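Local structure of mevalonate kinase, putative (Leishmania major, 2HFS) at residues A[26-31]-A[206-211]; A[217-222]-A[257-262]. The protein probably catalyses the ATP-dependent phosphorylation of (R)-mevalonate to (R)-5-phosphomevalonate, the first of three steps from mevalonate to isopentenyl diphosphate. All blocks are in the same frame, centred on the assembly; numbering follows the deposited sequence.

Interactions 1 and 2 sit with their centres about 9 Å apart on the same side of the chain's centre, and they run into each other. Val208 of helix 201-214 reaches Phe219 of the next helix, CG1 to CE2 at 3.5 Å, while His28 CB lies 3.7 Å from Ile259 CD1. Interaction 1 sets a loop that follows strand 17-25 against helix 201-214; it is partly buried and pairs imidazoles with valine methyls. Interaction 2 joins helix 216-239 to the end of helix 242-258. It is mostly buried and built round Leu222 and Ile259, with the Phe219 ring joining in and an exposed glutamine at its margin. Neither contact uses a salt bridge between its own two segments.

Interaction 1 of 2, residues A[26-31]-A[206-211]; sequences GEHFVV and NDVHKM
Two imidazole rings, one from each segment, each meet a single valine methyl obliquely. CG2 of Val208 approaches His28 with 3.8 Å to ND1, and CG1 of Val31 comes at a slant to the NE2 and CE1 atoms of His209, at 3.8 and 3.9 Å. The His209 side chain crosses Val31 at about a right angle. The His209 ring also meets that of His32, the planes about 55° apart. The far nitrogen of His28, NE2, is hydrogen-bonded to Thr286 O, which helps to set the turn of the ring that leaves ND1 near the valine.

Torsions place the methyls. Val31 has CG1 anti to its backbone N (chi1 172°), which sends that branch out to His209, whereas in Val208 CG2, beside the backbone N, is the branch that touches His28. Consecutive helix residues, Val208 and His209, meet loop residues three apart, His28 and Val31. Contact is thus made by small patches, with 133 Å² buried in all.

Gly26, Glu27 and His28 close the N-terminal conserved motif of mevalonate kinases, which begins in strand 17-25. Before the loop turns into a short 3-10 segment, Glu27 forms a salt bridge to Lys282 and takes the backbone N-H of Gly285. Strand 17-25 leads into it, Val30 and Val31 pack on strand 166-172, and the Phe29 ring lies nearly parallel to that of Tyr226 in helix 216-239. Helix 201-214 closes the other side, with Val208 also packed on Val261.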
loop_
_atom_site.group_PDB
_atom_site.type_symbol
_atom_site.label_atom_id
_atom_site.label_comp_id
_atom_site.label_asym_id
_atom_site.label_seq_id
_atom_site.Cartn_x
_atom_site.Cartn_y
_atom_site.Cartn_z
ATOM N N GLY A 26 8.553 -8.752 -4.035
ATOM C CA GLY A 26 9.772 -8.037 -4.358
ATOM C C GLY A 26 10.148 -6.829 -3.515
ATOM O O GLY A 26 10.992 -6.053 -3.910
ATOM N N GLU A 27 9.529 -6.681 -2.348
ATOM C CA GLU A 27 10.036 -5.747 -1.342
ATOM C C GLU A 27 11.530 -5.994 -1.092
ATOM O O GLU A 27 11.994 -7.150 -1.060
ATOM C CB GLU A 27 9.299 -5.874 -0.017
ATOM C CG GLU A 27 9.201 -7.288 0.521
ATOM C CD GLU A 27 7.970 -8.000 -0.025
ATOM O OE1 GLU A 27 6.841 -7.644 0.403
ATOM O OE2 GLU A 27 8.117 -8.879 -0.906
ATOM N N HIS A 28 12.267 -4.909 -0.893
ATOM C CA HIS A 28 13.724 -4.968 -0.672
ATOM C C HIS A 28 14.585 -5.268 -1.896
ATOM O O HIS A 28 15.558 -4.552 -2.164
ATOM C CB HIS A 28 14.064 -5.881 0.520
ATOM C CG HIS A 28 13.600 -5.323 1.822
ATOM N ND1 HIS A 28 14.232 -4.264 2.436
ATOM C CD2 HIS A 28 12.536 -5.632 2.599
ATOM C CE1 HIS A 28 13.586 -3.952 3.545
ATOM N NE2 HIS A 28 12.541 -4.756 3.659
ATOM N N PHE A 29 14.233 -6.302 -2.655
ATOM C CA PHE A 29 15.010 -6.651 -3.855
ATOM C C PHE A 29 14.851 -5.623 -4.975
ATOM O O PHE A 29 15.768 -5.413 -5.797
ATOM C CB PHE A 29 14.631 -8.048 -4.336
ATOM C CG PHE A 29 15.016 -9.135 -3.365
ATOM C CD1 PHE A 29 14.049 -9.796 -2.616
ATOM C CD2 PHE A 29 16.357 -9.475 -3.176
ATOM C CE1 PHE A 29 14.410 -10.794 -1.703
ATOM C CE2 PHE A 29 16.726 -10.493 -2.278
ATOM C CZ PHE A 29 15.742 -11.142 -1.531
ATOM N N VAL A 30 13.692 -4.975 -4.986
ATOM C CA VAL A 30 13.402 -3.880 -5.906
ATOM C C VAL A 30 14.397 -2.706 -5.782
ATOM O O VAL A 30 14.732 -2.053 -6.781
ATOM C CB VAL A 30 11.942 -3.391 -5.711
ATOM C CG1 VAL A 30 11.748 -2.768 -4.305
ATOM C CG2 VAL A 30 11.535 -2.427 -6.805
ATOM N N VAL A 31 14.850 -2.444 -4.558
ATOM C CA VAL A 31 15.873 -1.438 -4.279
ATOM C C VAL A 31 17.144 -1.705 -5.101
ATOM O O VAL A 31 17.869 -0.773 -5.449
ATOM C CB VAL A 31 16.172 -1.381 -2.761
ATOM C CG1 VAL A 31 17.375 -0.491 -2.424
ATOM C CG2 VAL A 31 14.929 -0.916 -2.011
ATOM N N ASN A 206 18.663 -0.072 4.807
ATOM C CA ASN A 206 20.103 0.135 5.001
ATOM C C ASN A 206 20.827 -1.066 5.614
ATOM O O ASN A 206 21.969 -1.375 5.231
ATOM C CB ASN A 206 20.351 1.430 5.758
ATOM C CG ASN A 206 19.867 2.632 4.981
ATOM O OD1 ASN A 206 20.034 2.700 3.756
ATOM N ND2 ASN A 206 19.265 3.591 5.680
ATOM N N ASP A 207 20.157 -1.769 6.523
ATOM C CA ASP A 207 20.641 -3.079 6.983
ATOM C C ASP A 207 20.851 -4.042 5.807
ATOM O O ASP A 207 21.833 -4.777 5.781
ATOM C CB ASP A 207 19.686 -3.714 8.000
ATOM C CG ASP A 207 19.845 -3.141 9.396
ATOM O OD1 ASP A 207 20.688 -2.245 9.597
ATOM O OD2 ASP A 207 19.148 -3.515 10.354
ATOM N N VAL A 208 19.927 -4.039 4.842
ATOM C CA VAL A 208 20.064 -4.891 3.656
ATOM C C VAL A 208 21.261 -4.445 2.804
ATOM O O VAL A 208 22.021 -5.287 2.306
ATOM C CB VAL A 208 18.735 -4.994 2.833
ATOM C CG1 VAL A 208 18.900 -5.914 1.618
ATOM C CG2 VAL A 208 17.607 -5.510 3.711
ATOM N N HIS A 209 21.450 -3.130 2.657
ATOM C CA HIS A 209 22.611 -2.613 1.898
ATOM C C HIS A 209 23.919 -3.083 2.505
ATOM O O HIS A 209 24.840 -3.495 1.791
ATOM C CB HIS A 209 22.632 -1.088 1.899
ATOM C CG HIS A 209 21.773 -0.453 0.847
ATOM N ND1 HIS A 209 21.947 -0.680 -0.504
ATOM C CD2 HIS A 209 20.769 0.450 0.948
ATOM C CE1 HIS A 209 21.065 0.031 -1.186
ATOM N NE2 HIS A 209 20.340 0.728 -0.329
ATOM N N LYS A 210 23.994 -2.990 3.828
ATOM C CA LYS A 210 25.149 -3.431 4.582
ATOM C C LYS A 210 25.417 -4.935 4.385
ATOM O O LYS A 210 26.561 -5.345 4.164
ATOM C CB LYS A 210 24.963 -3.086 6.063
HETATM N N MSE A 211 24.371 -5.756 4.441
HETATM C CA MSE A 211 24.574 -7.187 4.228
HETATM C C MSE A 211 25.142 -7.456 2.832
HETATM O O MSE A 211 25.991 -8.331 2.649
HETATM C CB MSE A 211 23.274 -7.963 4.423
HETATM C CG MSE A 211 23.469 -9.456 4.203
HETATM SE SE MSE A 211 21.806 -10.238 3.627
HETATM C CE MSE A 211 22.406 -12.155 3.416
#

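Interaction 2 of 2, residues A[217-222]-A[257-262]; sequences VQFKRL and RQIDVS
A Schellman motif ends helix 242-258, and the residues around that turn pack on helix 216-239. Asp260, with positive phi (59°), is its C-prime residue: Asp260 N bonds to Arg257 O at 3.1 Å and Val261 N to Cys256 O. Just ahead of it, Gln258 and Ile259 meet the helix. Leu222 does most of the touching with its two methyls. CD1 rests against the backbone of the turn, 3.7 Å from Gln258 O, and against Ile259 CG2 at 3.8 Å, the two side chains running antiparallel alongside one another. CD2 crosses the end of the glutamine at a slant, 3.5 Å from Gln258 OE1.

Ile259 holds CG1 between its backbone N and carbonyl carbon (chi1 58°), with CG2 anti to that carbon and directed to Leu222 and Phe219. The Phe219 ring is met obliquely by this methyl, CE2 to CG2 4.2 Å. CG2 is therefore shared between an aliphatic and an aromatic neighbour. Beyond the contact, Leu222 also touches Leu255, and the Phe219 ring meets that of His32.

The contact is van der Waals throughout, methyls against a methyl, a ring, a carbonyl O and an amide O, so it makes little directional demand. Gln258, the exposed member, lays its amide beside a methyl and makes no bond to the facing segment, which suggests that burial of Leu222, Phe219 and Ile259, rather than polar pairing, probably holds helix 216-239 to the C-terminal turn of helix 242-258.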
loop_
_atom_site.group_PDB
_atom_site.type_symbol
_atom_site.label_atom_id
_atom_site.label_comp_id
_atom_site.label_asym_id
_atom_site.label_seq_id
_atom_site.Cartn_x
_atom_site.Cartn_y
_atom_site.Cartn_z
ATOM N N VAL A 217 28.712 -11.824 -2.727
ATOM C CA VAL A 217 28.402 -13.038 -3.481
ATOM C C VAL A 217 27.145 -13.731 -2.960
ATOM O O VAL A 217 26.364 -14.228 -3.769
ATOM C CB VAL A 217 29.576 -14.051 -3.597
ATOM C CG1 VAL A 217 29.150 -15.250 -4.456
ATOM C CG2 VAL A 217 30.792 -13.391 -4.228
ATOM N N GLN A 218 26.941 -13.758 -1.642
ATOM C CA GLN A 218 25.731 -14.396 -1.114
ATOM C C GLN A 218 24.508 -13.592 -1.510
ATOM O O GLN A 218 23.522 -14.161 -2.000
ATOM C CB GLN A 218 25.758 -14.623 0.405
ATOM C CG GLN A 218 24.638 -15.611 0.838
ATOM C CD GLN A 218 24.569 -15.923 2.343
ATOM O OE1 GLN A 218 25.590 -16.119 3.000
ATOM N NE2 GLN A 218 23.350 -16.008 2.867
ATOM N N PHE A 219 24.581 -12.271 -1.322
ATOM C CA PHE A 219 23.477 -11.397 -1.684
ATOM C C PHE A 219 23.096 -11.548 -3.167
ATOM O O PHE A 219 21.930 -11.754 -3.489
ATOM C CB PHE A 219 23.734 -9.938 -1.312
ATOM C CG PHE A 219 22.532 -9.064 -1.504
ATOM C CD1 PHE A 219 22.201 -8.577 -2.765
ATOM C CD2 PHE A 219 21.698 -8.758 -0.428
ATOM C CE1 PHE A 219 21.065 -7.785 -2.945
ATOM C CE2 PHE A 219 20.565 -7.971 -0.608
ATOM C CZ PHE A 219 20.258 -7.486 -1.864
ATOM N N LYS A 220 24.085 -11.485 -4.052
ATOM C CA LYS A 220 23.846 -11.671 -5.473
ATOM C C LYS A 220 23.153 -12.999 -5.728
ATOM O O LYS A 220 22.290 -13.095 -6.599
ATOM C CB LYS A 220 25.157 -11.580 -6.272
ATOM C CG LYS A 220 25.001 -11.828 -7.769
ATOM C CD LYS A 220 24.048 -10.846 -8.454
ATOM C CE LYS A 220 24.110 -11.018 -9.976
ATOM N NZ LYS A 220 22.985 -10.324 -10.654
ATOM N N ARG A 221 23.518 -14.032 -4.966
ATOM C CA ARG A 221 22.802 -15.306 -5.112
ATOM C C ARG A 221 21.305 -15.158 -4.770
ATOM O O ARG A 221 20.456 -15.571 -5.550
ATOM C CB ARG A 221 23.445 -16.429 -4.295
ATOM C CG ARG A 221 22.793 -17.770 -4.554
ATOM C CD ARG A 221 23.339 -18.943 -3.737
ATOM N NE ARG A 221 22.925 -18.934 -2.333
ATOM C CZ ARG A 221 23.764 -18.803 -1.303
ATOM N NH1 ARG A 221 23.299 -18.821 -0.056
ATOM N NH2 ARG A 221 25.070 -18.658 -1.514
ATOM N N LEU A 222 20.994 -14.555 -3.623
ATOM C CA LEU A 222 19.591 -14.352 -3.209
ATOM C C LEU A 222 18.809 -13.451 -4.167
ATOM O O LEU A 222 17.619 -13.670 -4.426
ATOM C CB LEU A 222 19.536 -13.764 -1.800
ATOM C CG LEU A 222 20.299 -14.545 -0.739
ATOM C CD1 LEU A 222 20.188 -13.860 0.634
ATOM C CD2 LEU A 222 19.813 -16.006 -0.698
ATOM N N ARG A 257 13.290 -13.997 4.468
ATOM C CA ARG A 257 13.880 -14.502 5.701
ATOM C C ARG A 257 15.409 -14.518 5.595
ATOM O O ARG A 257 16.090 -14.239 6.572
ATOM C CB ARG A 257 13.401 -15.918 6.025
ATOM C CG ARG A 257 11.912 -16.092 6.270
ATOM C CD ARG A 257 11.597 -17.474 6.811
ATOM N NE ARG A 257 12.227 -17.703 8.118
ATOM C CZ ARG A 257 12.194 -18.867 8.765
ATOM N NH1 ARG A 257 11.559 -19.904 8.230
ATOM N NH2 ARG A 257 12.799 -18.994 9.941
ATOM N N GLN A 258 15.935 -14.811 4.402
ATOM C CA GLN A 258 17.379 -14.965 4.191
ATOM C C GLN A 258 18.125 -13.637 4.098
ATOM O O GLN A 258 19.349 -13.619 4.209
ATOM C CB GLN A 258 17.665 -15.825 2.954
ATOM C CG GLN A 258 17.045 -17.222 3.039
ATOM C CD GLN A 258 17.459 -18.140 1.910
ATOM O OE1 GLN A 258 18.650 -18.338 1.656
ATOM N NE2 GLN A 258 16.479 -18.753 1.270
ATOM N N ILE A 259 17.398 -12.538 3.894
ATOM C CA ILE A 259 18.007 -11.204 3.991
ATOM C C ILE A 259 17.687 -10.566 5.340
ATOM O O ILE A 259 17.859 -9.354 5.536
ATOM C CB ILE A 259 17.621 -10.275 2.813
ATOM C CG1 ILE A 259 16.099 -10.105 2.713
ATOM C CG2 ILE A 259 18.236 -10.781 1.515
ATOM C CD1 ILE A 259 15.689 -8.830 1.990
ATOM N N ASP A 260 17.207 -11.412 6.255
ATOM C CA ASP A 260 16.934 -11.043 7.635
ATOM C C ASP A 260 15.922 -9.894 7.779
ATOM O O ASP A 260 16.156 -8.954 8.554
ATOM C CB ASP A 260 18.265 -10.690 8.320
ATOM C CG ASP A 260 18.130 -10.478 9.808
ATOM O OD1 ASP A 260 17.325 -11.181 10.447
ATOM O OD2 ASP A 260 18.801 -9.610 10.415
ATOM N N VAL A 261 14.832 -9.936 7.008
ATOM C CA VAL A 261 13.767 -8.931 7.180
ATOM C C VAL A 261 12.451 -9.502 7.713
ATOM O O VAL A 261 11.457 -8.794 7.776
ATOM C CB VAL A 261 13.522 -8.056 5.908
ATOM C CG1 VAL A 261 14.817 -7.335 5.470
ATOM C CG2 VAL A 261 12.937 -8.874 4.752
ATOM N N SER A 262 12.440 -10.771 8.114
ATOM C CA SER A 262 11.260 -11.299 8.834
ATOM C C SER A 262 11.407 -11.094 10.345
ATOM O O SER A 262 12.302 -10.372 10.782
ATOM C CB SER A 262 10.957 -12.764 8.476
ATOM O OG SER A 262 9.718 -13.179 9.065
#